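PDB 5HL3: Lmo2470 protein from Listeria monocytogenes EGD-e, which is the internalin InlP, a calcium-binding leucine-rich-repeat protein that interacts with afadin and facilitates basement membrane crossing. Local coordinates for residues A[75-80]-A[99-104]; A[164-169]-A[186-191]; A[299-304]-A[315-320]. All coordinates share one frame; numbering follows the deposited sequence.

Interaction 1: A[75-80]-A[99-104]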
loop_
_atom_site.group_PDB
_atom_site.type_symbol
_atom_site.label_atom_id
_atom_site.label_comp_id
_atom_site.label_asym_id
_atom_site.label_seq_id
_atom_site.Cartn_x
_atom_site.Cartn_y
_atom_site.Cartn_z
ATOM N N THR A 75 -25.401 -9.982 -2.869
ATOM C CA THR A 75 -24.601 -8.758 -3.020
ATOM C C THR A 75 -23.137 -8.917 -2.610
ATOM O O THR A 75 -22.354 -8.018 -2.844
ATOM C CB THR A 75 -25.197 -7.606 -2.192
ATOM O OG1 THR A 75 -25.190 -7.962 -0.789
ATOM C CG2 THR A 75 -26.618 -7.275 -2.642
ATOM N N ASP A 76 -22.784 -10.038 -1.989
ATOM C CA ASP A 76 -21.407 -10.279 -1.523
ATOM C C ASP A 76 -20.924 -11.652 -1.902
ATOM O O ASP A 76 -21.680 -12.641 -1.809
ATOM C CB ASP A 76 -21.301 -10.191 0.000
ATOM C CG ASP A 76 -19.849 -10.481 0.497
ATOM O OD1 ASP A 76 -18.971 -9.635 0.293
ATOM O OD2 ASP A 76 -19.547 -11.599 0.986
ATOM N N VAL A 77 -19.666 -11.724 -2.322
ATOM C CA VAL A 77 -18.978 -12.992 -2.568
ATOM C C VAL A 77 -17.688 -12.931 -1.758
ATOM O O VAL A 77 -16.906 -12.008 -1.924
ATOM C CB VAL A 77 -18.690 -13.277 -4.051
ATOM C CG1 VAL A 77 -17.713 -14.442 -4.213
ATOM C CG2 VAL A 77 -19.991 -13.612 -4.776
ATOM N N SER A 78 -17.498 -13.897 -0.869
ATOM C CA SER A 78 -16.297 -13.973 -0.058
ATOM C C SER A 78 -15.659 -15.334 -0.245
ATOM O O SER A 78 -16.287 -16.361 -0.049
ATOM C CB SER A 78 -16.622 -13.697 1.407
ATOM O OG SER A 78 -17.001 -12.344 1.588
ATOM N N ILE A 79 -14.406 -15.328 -0.652
ATOM C CA ILE A 79 -13.622 -16.558 -0.876
ATOM C C ILE A 79 -12.600 -16.592 0.259
ATOM O O ILE A 79 -11.546 -15.930 0.202
ATOM C CB ILE A 79 -13.010 -16.577 -2.286
ATOM C CG1 ILE A 79 -14.156 -16.505 -3.313
ATOM C CG2 ILE A 79 -12.214 -17.868 -2.491
ATOM C CD1 ILE A 79 -13.832 -15.961 -4.635
HETATM N N MSE A 80 -12.928 -17.344 1.303
HETATM C CA MSE A 80 -12.132 -17.354 2.522
HETATM C C MSE A 80 -10.971 -18.290 2.496
HETATM O O MSE A 80 -10.013 -18.075 3.215
HETATM C CB MSE A 80 -13.038 -17.744 3.697
HETATM C CG MSE A 80 -14.179 -16.733 3.868
HETATM SE SE MSE A 80 -13.580 -14.904 4.312
HETATM C CE MSE A 80 -12.961 -15.380 6.098
ATOM N N LYS A 99 -22.038 -6.522 -5.196
ATOM C CA LYS A 99 -21.450 -5.244 -4.717
ATOM C C LYS A 99 -20.075 -5.400 -4.136
ATOM O O LYS A 99 -19.262 -4.480 -4.225
ATOM C CB LYS A 99 -22.372 -4.632 -3.665
ATOM C CG LYS A 99 -23.661 -4.154 -4.274
ATOM C CD LYS A 99 -24.678 -3.674 -3.299
ATOM C CE LYS A 99 -25.919 -3.221 -4.077
ATOM N NZ LYS A 99 -26.398 -4.128 -5.215
ATOM N N THR A 100 -19.785 -6.540 -3.535
ATOM C CA THR A 100 -18.476 -6.718 -2.919
ATOM C C THR A 100 -17.909 -8.081 -3.266
ATOM O O THR A 100 -18.594 -9.105 -3.195
ATOM C CB THR A 100 -18.525 -6.549 -1.392
ATOM O OG1 THR A 100 -19.438 -7.501 -0.840
ATOM C CG2 THR A 100 -18.964 -5.137 -1.021
ATOM N N LEU A 101 -16.642 -8.083 -3.627
ATOM C CA LEU A 101 -15.880 -9.294 -3.973
ATOM C C LEU A 101 -14.663 -9.313 -3.082
ATOM O O LEU A 101 -13.871 -8.354 -3.099
ATOM C CB LEU A 101 -15.507 -9.280 -5.445
ATOM C CG LEU A 101 -14.615 -10.439 -5.900
ATOM C CD1 LEU A 101 -15.279 -11.801 -5.695
ATOM C CD2 LEU A 101 -14.262 -10.197 -7.353
ATOM N N PHE A 102 -14.523 -10.368 -2.302
ATOM C CA PHE A 102 -13.422 -10.504 -1.327
ATOM C C PHE A 102 -12.713 -11.830 -1.468
ATOM O O PHE A 102 -13.356 -12.880 -1.381
ATOM C CB PHE A 102 -14.004 -10.361 0.092
ATOM C CG PHE A 102 -12.990 -10.498 1.202
ATOM C CD1 PHE A 102 -12.715 -11.724 1.754
ATOM C CD2 PHE A 102 -12.336 -9.377 1.724
ATOM C CE1 PHE A 102 -11.793 -11.859 2.780
ATOM C CE2 PHE A 102 -11.411 -9.525 2.751
ATOM C CZ PHE A 102 -11.134 -10.769 3.252
ATOM N N PHE A 103 -11.398 -11.778 -1.659
ATOM C CA PHE A 103 -10.534 -12.953 -1.564
ATOM C C PHE A 103 -9.724 -12.732 -0.297
ATOM O O PHE A 103 -9.121 -11.650 -0.129
ATOM C CB PHE A 103 -9.549 -13.077 -2.722
ATOM C CG PHE A 103 -10.103 -13.698 -3.984
ATOM C CD1 PHE A 103 -10.005 -15.056 -4.211
ATOM C CD2 PHE A 103 -10.655 -12.900 -4.976
ATOM C CE1 PHE A 103 -10.490 -15.634 -5.376
ATOM C CE2 PHE A 103 -11.123 -13.489 -6.148
ATOM C CZ PHE A 103 -11.033 -14.844 -6.338
ATOM N N ALA A 104 -9.645 -13.743 0.565
ATOM C CA ALA A 104 -8.830 -13.659 1.753
ATOM C C ALA A 104 -7.355 -13.576 1.426
ATOM O O ALA A 104 -6.919 -13.949 0.346
ATOM C CB ALA A 104 -9.094 -14.866 2.672
HETATM O O HOH W 1 -22.306 -6.472 -0.188
#

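Interaction 2: A[164-169]-A[186-191]. With CA (calcium ion), chain F.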
loop_
_atom_site.group_PDB
_atom_site.type_symbol
_atom_site.label_atom_id
_atom_site.label_comp_id
_atom_site.label_asym_id
_atom_site.label_seq_id
_atom_site.Cartn_x
_atom_site.Cartn_y
_atom_site.Cartn_z
ATOM N N PRO A 164 -2.803 1.182 -14.255
ATOM C CA PRO A 164 -3.216 2.244 -15.182
ATOM C C PRO A 164 -3.652 3.531 -14.503
ATOM O O PRO A 164 -3.902 3.563 -13.319
ATOM C CB PRO A 164 -4.390 1.621 -15.930
ATOM C CG PRO A 164 -4.937 0.629 -15.027
ATOM C CD PRO A 164 -3.836 0.161 -14.096
ATOM N N ASN A 165 -3.724 4.604 -15.284
ATOM C CA ASN A 165 -4.232 5.875 -14.822
ATOM C C ASN A 165 -5.737 5.816 -15.054
ATOM O O ASN A 165 -6.273 6.289 -16.050
ATOM C CB ASN A 165 -3.534 7.000 -15.599
ATOM C CG ASN A 165 -3.698 8.338 -14.931
ATOM O OD1 ASN A 165 -4.703 8.613 -14.306
ATOM N ND2 ASN A 165 -2.691 9.176 -15.044
ATOM N N PHE A 166 -6.419 5.204 -14.085
ATOM C CA PHE A 166 -7.837 4.779 -14.258
ATOM C C PHE A 166 -8.759 5.813 -14.878
ATOM O O PHE A 166 -8.952 6.884 -14.323
ATOM C CB PHE A 166 -8.445 4.356 -12.925
ATOM C CG PHE A 166 -7.712 3.251 -12.229
ATOM C CD1 PHE A 166 -7.829 1.940 -12.669
ATOM C CD2 PHE A 166 -6.944 3.511 -11.101
ATOM C CE1 PHE A 166 -7.175 0.901 -12.016
ATOM C CE2 PHE A 166 -6.292 2.457 -10.442
ATOM C CZ PHE A 166 -6.410 1.161 -10.904
ATOM N N ASN A 167 -9.405 5.455 -15.993
ATOM C CA ASN A 167 -10.271 6.401 -16.692
ATOM C C ASN A 167 -11.746 6.383 -16.370
ATOM O O ASN A 167 -12.404 7.370 -16.587
ATOM C CB ASN A 167 -10.119 6.193 -18.210
ATOM C CG ASN A 167 -8.800 6.722 -18.725
ATOM O OD1 ASN A 167 -8.618 7.919 -18.782
ATOM N ND2 ASN A 167 -7.847 5.837 -19.026
ATOM N N ASN A 168 -12.256 5.274 -15.857
ATOM C CA ASN A 168 -13.719 5.071 -15.821
ATOM C C ASN A 168 -14.278 4.652 -14.473
ATOM O O ASN A 168 -15.337 3.998 -14.412
ATOM C CB ASN A 168 -14.105 4.031 -16.879
ATOM C CG ASN A 168 -13.371 4.221 -18.195
ATOM O OD1 ASN A 168 -13.531 5.244 -18.864
ATOM N ND2 ASN A 168 -12.575 3.238 -18.574
ATOM N N ILE A 169 -13.582 4.990 -13.395
ATOM C CA ILE A 169 -14.056 4.726 -12.023
ATOM C C ILE A 169 -14.088 6.042 -11.232
ATOM O O ILE A 169 -13.366 6.231 -10.240
ATOM C CB ILE A 169 -13.261 3.607 -11.315
ATOM C CG1 ILE A 169 -11.749 3.860 -11.341
ATOM C CG2 ILE A 169 -13.592 2.246 -11.957
ATOM C CD1 ILE A 169 -10.950 2.924 -10.470
ATOM N N PRO A 186 0.956 6.941 -10.955
ATOM C CA PRO A 186 0.402 7.866 -11.940
ATOM C C PRO A 186 -0.029 9.213 -11.366
ATOM O O PRO A 186 -0.435 9.290 -10.202
ATOM C CB PRO A 186 -0.848 7.117 -12.437
ATOM C CG PRO A 186 -0.495 5.678 -12.267
ATOM C CD PRO A 186 0.258 5.643 -10.980
ATOM N N ASP A 187 0.030 10.252 -12.204
ATOM C CA ASP A 187 -0.561 11.545 -11.849
ATOM C C ASP A 187 -2.063 11.383 -12.167
ATOM O O ASP A 187 -2.555 11.778 -13.232
ATOM C CB ASP A 187 0.089 12.661 -12.662
ATOM C CG ASP A 187 -0.260 14.039 -12.145
ATOM O OD1 ASP A 187 -1.089 14.125 -11.225
ATOM O OD2 ASP A 187 0.316 15.013 -12.673
ATOM N N PHE A 188 -2.768 10.746 -11.231
ATOM C CA PHE A 188 -4.138 10.278 -11.517
ATOM C C PHE A 188 -5.028 11.391 -12.047
ATOM O O PHE A 188 -5.197 12.406 -11.419
ATOM C CB PHE A 188 -4.761 9.668 -10.272
ATOM C CG PHE A 188 -4.186 8.337 -9.885
ATOM C CD1 PHE A 188 -4.421 7.208 -10.639
ATOM C CD2 PHE A 188 -3.424 8.206 -8.737
ATOM C CE1 PHE A 188 -3.884 5.994 -10.275
ATOM C CE2 PHE A 188 -2.900 6.979 -8.358
ATOM C CZ PHE A 188 -3.124 5.873 -9.135
ATOM N N GLN A 189 -5.596 11.177 -13.226
ATOM C CA GLN A 189 -6.396 12.186 -13.902
ATOM C C GLN A 189 -7.876 12.189 -13.594
ATOM O O GLN A 189 -8.502 13.244 -13.644
ATOM C CB GLN A 189 -6.281 11.987 -15.438
ATOM C CG GLN A 189 -4.888 12.147 -16.025
ATOM C CD GLN A 189 -4.898 12.037 -17.534
ATOM O OE1 GLN A 189 -5.849 11.517 -18.120
ATOM N NE2 GLN A 189 -3.871 12.572 -18.179
ATOM N N ASN A 190 -8.449 11.027 -13.278
ATOM C CA ASN A 190 -9.910 10.889 -13.289
ATOM C C ASN A 190 -10.481 10.232 -12.062
ATOM O O ASN A 190 -11.568 9.640 -12.131
ATOM C CB ASN A 190 -10.335 10.095 -14.560
ATOM C CG ASN A 190 -9.751 10.679 -15.847
ATOM O OD1 ASN A 190 -8.984 10.018 -16.532
ATOM N ND2 ASN A 190 -10.092 11.909 -16.148
ATOM N N ILE A 191 -9.786 10.345 -10.936
ATOM C CA ILE A 191 -10.344 9.864 -9.652
ATOM C C ILE A 191 -10.363 11.005 -8.624
ATOM O O ILE A 191 -9.794 10.915 -7.524
ATOM C CB ILE A 191 -9.655 8.587 -9.138
ATOM C CG1 ILE A 191 -8.123 8.746 -9.047
ATOM C CG2 ILE A 191 -10.038 7.392 -10.011
ATOM C CD1 ILE A 191 -7.443 7.552 -8.426
HETATM CA CA CA F . -7.782 10.109 -18.502
HETATM O O HOH W 2 -7.184 8.441 -12.917
HETATM O O HOH W 3 -6.076 8.747 -17.401
HETATM O O HOH W 4 -11.611 7.051 -13.268
HETATM O O HOH W 5 -6.820 9.877 -20.731
HETATM O O HOH W 6 -9.878 10.251 -19.825
#

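Interaction 3: A[299-304]-A[315-320]. With CA (calcium ion), chain G.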
loop_
_atom_site.group_PDB
_atom_site.type_symbol
_atom_site.label_atom_id
_atom_site.label_comp_id
_atom_site.label_asym_id
_atom_site.label_seq_id
_atom_site.Cartn_x
_atom_site.Cartn_y
_atom_site.Cartn_z
ATOM N N PRO A 299 15.447 16.116 22.630
ATOM C CA PRO A 299 16.137 17.280 22.047
ATOM C C PRO A 299 17.573 17.074 21.584
ATOM O O PRO A 299 18.076 17.881 20.808
ATOM C CB PRO A 299 16.115 18.291 23.205
ATOM C CG PRO A 299 16.181 17.425 24.426
ATOM C CD PRO A 299 15.296 16.247 24.091
ATOM N N GLU A 300 18.230 16.029 22.053
ATOM C CA GLU A 300 19.664 15.879 21.811
ATOM C C GLU A 300 20.015 15.621 20.352
ATOM O O GLU A 300 19.296 14.905 19.649
ATOM C CB GLU A 300 20.240 14.749 22.662
ATOM C CG GLU A 300 20.210 14.972 24.165
ATOM C CD GLU A 300 18.878 14.712 24.855
ATOM O OE1 GLU A 300 17.938 14.147 24.239
ATOM O OE2 GLU A 300 18.798 15.097 26.064
ATOM N N VAL A 301 21.128 16.204 19.908
ATOM C CA VAL A 301 21.688 15.974 18.596
ATOM C C VAL A 301 23.115 15.464 18.831
ATOM O O VAL A 301 23.920 16.149 19.468
ATOM C CB VAL A 301 21.717 17.276 17.786
ATOM C CG1 VAL A 301 22.389 17.071 16.429
ATOM C CG2 VAL A 301 20.310 17.876 17.689
ATOM N N THR A 302 23.421 14.266 18.322
ATOM C CA THR A 302 24.700 13.598 18.566
ATOM C C THR A 302 25.464 13.379 17.276
ATOM O O THR A 302 24.896 13.352 16.204
ATOM C CB THR A 302 24.458 12.224 19.243
ATOM O OG1 THR A 302 23.767 11.345 18.343
ATOM C CG2 THR A 302 23.691 12.394 20.532
ATOM N N GLY A 303 26.773 13.264 17.414
ATOM C CA GLY A 303 27.675 13.022 16.281
ATOM C C GLY A 303 28.665 11.958 16.650
ATOM O O GLY A 303 29.007 11.804 17.815
ATOM N N GLU A 304 29.143 11.228 15.646
ATOM C CA GLU A 304 30.103 10.168 15.876
ATOM C C GLU A 304 30.831 9.856 14.591
ATOM O O GLU A 304 30.407 10.277 13.517
ATOM C CB GLU A 304 29.392 8.915 16.379
ATOM C CG GLU A 304 28.442 8.304 15.363
ATOM C CD GLU A 304 27.528 7.238 15.928
ATOM O OE1 GLU A 304 27.242 7.251 17.131
ATOM O OE2 GLU A 304 27.035 6.411 15.134
ATOM N N THR A 315 29.236 17.837 19.335
ATOM C CA THR A 315 28.364 18.248 18.258
ATOM C C THR A 315 27.540 19.420 18.755
ATOM O O THR A 315 26.985 19.348 19.843
ATOM C CB THR A 315 27.523 17.019 17.831
ATOM O OG1 THR A 315 28.431 15.995 17.358
ATOM C CG2 THR A 315 26.581 17.348 16.723
ATOM N N THR A 316 27.475 20.498 17.975
ATOM C CA THR A 316 26.732 21.697 18.353
ATOM C C THR A 316 25.796 22.138 17.244
ATOM O O THR A 316 26.132 22.064 16.072
ATOM C CB THR A 316 27.682 22.865 18.686
ATOM O OG1 THR A 316 28.617 23.046 17.618
ATOM C CG2 THR A 316 28.444 22.589 19.978
ATOM N N VAL A 317 24.618 22.604 17.639
ATOM C CA VAL A 317 23.618 23.106 16.719
ATOM C C VAL A 317 23.792 24.620 16.658
ATOM O O VAL A 317 23.816 25.285 17.710
ATOM C CB VAL A 317 22.201 22.812 17.219
ATOM C CG1 VAL A 317 21.172 23.419 16.279
ATOM C CG2 VAL A 317 21.982 21.313 17.371
ATOM N N ASN A 318 23.900 25.152 15.446
ATOM C CA ASN A 318 24.040 26.574 15.184
ATOM C C ASN A 318 22.662 27.040 14.715
ATOM O O ASN A 318 22.319 26.940 13.540
ATOM C CB ASN A 318 25.140 26.804 14.139
ATOM C CG ASN A 318 26.437 26.016 14.451
ATOM O OD1 ASN A 318 27.022 26.171 15.541
ATOM N ND2 ASN A 318 26.882 25.156 13.503
ATOM N N GLU A 319 21.850 27.541 15.646
ATOM C CA GLU A 319 20.462 27.905 15.323
ATOM C C GLU A 319 20.279 29.137 14.445
ATOM O O GLU A 319 19.300 29.206 13.709
ATOM C CB GLU A 319 19.597 28.012 16.583
ATOM C CG GLU A 319 18.883 26.714 16.926
ATOM C CD GLU A 319 17.858 26.312 15.864
ATOM O OE1 GLU A 319 17.621 27.100 14.914
ATOM O OE2 GLU A 319 17.264 25.213 15.975
ATOM N N GLU A 320 21.194 30.095 14.493
ATOM C CA GLU A 320 21.059 31.263 13.590
ATOM C C GLU A 320 21.219 30.871 12.116
ATOM O O GLU A 320 20.323 31.113 11.299
ATOM C CB GLU A 320 22.004 32.410 13.975
ATOM C CG GLU A 320 21.532 33.255 15.155
ATOM C CD GLU A 320 20.371 34.212 14.825
ATOM O OE1 GLU A 320 20.405 35.379 15.306
ATOM O OE2 GLU A 320 19.423 33.813 14.104
HETATM CA CA CA G . 17.086 28.680 13.115
HETATM O O HOH W 7 24.261 18.951 20.135
HETATM O O HOH W 8 17.383 30.488 11.738
HETATM O O HOH W 9 14.681 29.820 13.119
HETATM O O HOH W 10 16.779 30.193 15.038
HETATM O O HOH W 11 15.497 27.031 12.774
#

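Interaction 1: A[75-80]-A[99-104]
Ile-79 sets its CD1 methyl on one face of the Phe-103 ring, off centre toward the rim, over the side formed by CE1 and CZ (3.4 and 3.5 Å). The methyl lies 25° from the ring normal, which identifies a CH-pi contact. Chi1 puts CG1 of Ile-79 beside the backbone N, and chi2 (155°) carries CD1 over the ring; the two side chains run side by side in the same direction. Phe-82 meets the same Phe-103 ring edge-to-face. Two residues earlier, Val-77 CG1 nests beside Leu-101 CD1 at 3.9 Å, again with both chains pointing the same way, and Phe-89 covers Val-77 and Ile-79. These four buried side chains share one face of the sheet.

The other face, bearing Asp-76, Ser-78, Thr-100 and Phe-102, is more polar, though it also carries the Phe-102 ring. Thr-100 OG1 donates to Asp-76 OD1, and Ser-78 OG to OD2 on its syn lone pair, so both carboxylate oxygens are engaged. The modelled 2.5 Å from OG1 to OD1 is very short, and all three residues have a second conformer, so this geometry is tentative. Near the strand ends Met-80, a selenomethionine bent at chi2 and chi3, brings SE obliquely to the Phe-102 ring, 3.8 Å from CE1, a Met-aromatic contact.

Between the faces the backbones run parallel, their axes 4.7 Å apart and 4° from alignment. Val-77 N donates to Thr-100 O (3.0 Å), Phe-102 N to Val-77 O, and Ile-79 N to Phe-102 O (2.8 Å). Thr-75 O is gripped twice, by the N-H groups of Lys-99 and Thr-100. Strands 76-79 and 100-103 are successive members of the long parallel sheet of a leucine-rich-repeat solenoid, alternate residues supplying the hydrophobic interior and the more open, polar face.

Interaction 2: A[164-169]-A[186-191]
Asn-165 turns its carboxamide toward the backbone of 186-191 and uses both ends of it. Chi1 (-164°) swings CG toward that segment, anti to the backbone N; there OD1 accepts from Gln-189 N at 2.9 Å, the donor lying in the carbonyl plane on a lone pair. ND2 donates to Asp-187 O at 3.2 Å; the N-H points almost straight at the oxygen (165°), but it arrives from above the Asp-187 carbonyl plane. Water 2 also donates to Asn-165 OD1, so two donors grip that oxygen.

Inward from this amide, Phe-166 and Phe-188 lie side by side, pointing the same way, and meet obliquely through CD2 and CE1 at 4.0 Å. Ile-169 and Ile-191 repeat the parallel arrangement, CG1 of the first against CG2 of the second. Like side chains recurring 22 residues apart are the signature of stacked leucine-rich repeats, here in the loops that link strands 150-152, 174-176 and 196-198.

On the outer side, Asn-167 and Asn-190 cross with their amide planes 41° apart. Their OD1 atoms come to 3.1 Å without a hydrogen bond because both face the calcium ion, which lies 2.4 Å from Asn-167 OD1 and 2.3 Å from Asn-190 OD1. Gln-189, extended beyond CG, places OE1 2.4 Å from the calcium ion, and three waters join these ligands. Asp-141 accepts from Asn-167 ND2, which probably helps hold that amide with its oxygen toward the metal.

Interaction 3: A[299-304]-A[315-320]
Val-301 and Val-317 make the apolar part of the contact: their CG2 methyls meet at 3.8 Å and the two side chains cross at about a right angle. Val-301 also rests on Tyr-287, and Val-317 on Phe-288, so helix 285-292 packs against both valines.

The direct polar approach is not a bond. Thr-315 OG1 sits 3.2 Å from Gly-303 N, but the angle is poor; the hydroxyl bonds instead to Leu-313 O. The closeness of OG1 to Gly-303, 3.3 Å from its CA, goes with the absence of a side chain there.

Water supplies the polar link. Water 7 donates to Val-301 O (2.9 Å) and to Thr-315 O (2.8 Å), bridging the two carbonyl oxygens. The short strand segments are 6.6 Å apart at their closest and inclined at 132°, consistent with the lack of any direct hydrogen bond between them.

Metal binding lies just beyond the strand end and involves only one of the two segments. The calcium ion takes Glu-319 O at 2.4 Å and, in the modelled one of two conformers, Glu-319 OE1; Asn-322 and four waters complete the site.

The two segments of this hairpin, strands 301-306 and 310-318, are thus held by methyl contact and one bridging water, while direct backbone bonding is left to the part nearer the turn, where Gly-303 pairs with Leu-313.

In the fold
All three contacts join neighbours in the fold, but by different means. Interactions 1 and 2 belong to one solenoid and are both partly buried, their centres about 24 Å apart and without touching: the first zips sheet strands together over a buried apolar layer, whereas the second ties the loops between later strands, with side-chain amides and a shared calcium ion replacing the ladder. Interaction 3, centred about 45 Å from interaction 2, lies in the separate mixed sheet toward the C-terminus; it is a surface contact with the smallest buried area and no direct hydrogen bond. Calcium bridges both segments in interaction 2, yet binds just one of the pair in interaction 3.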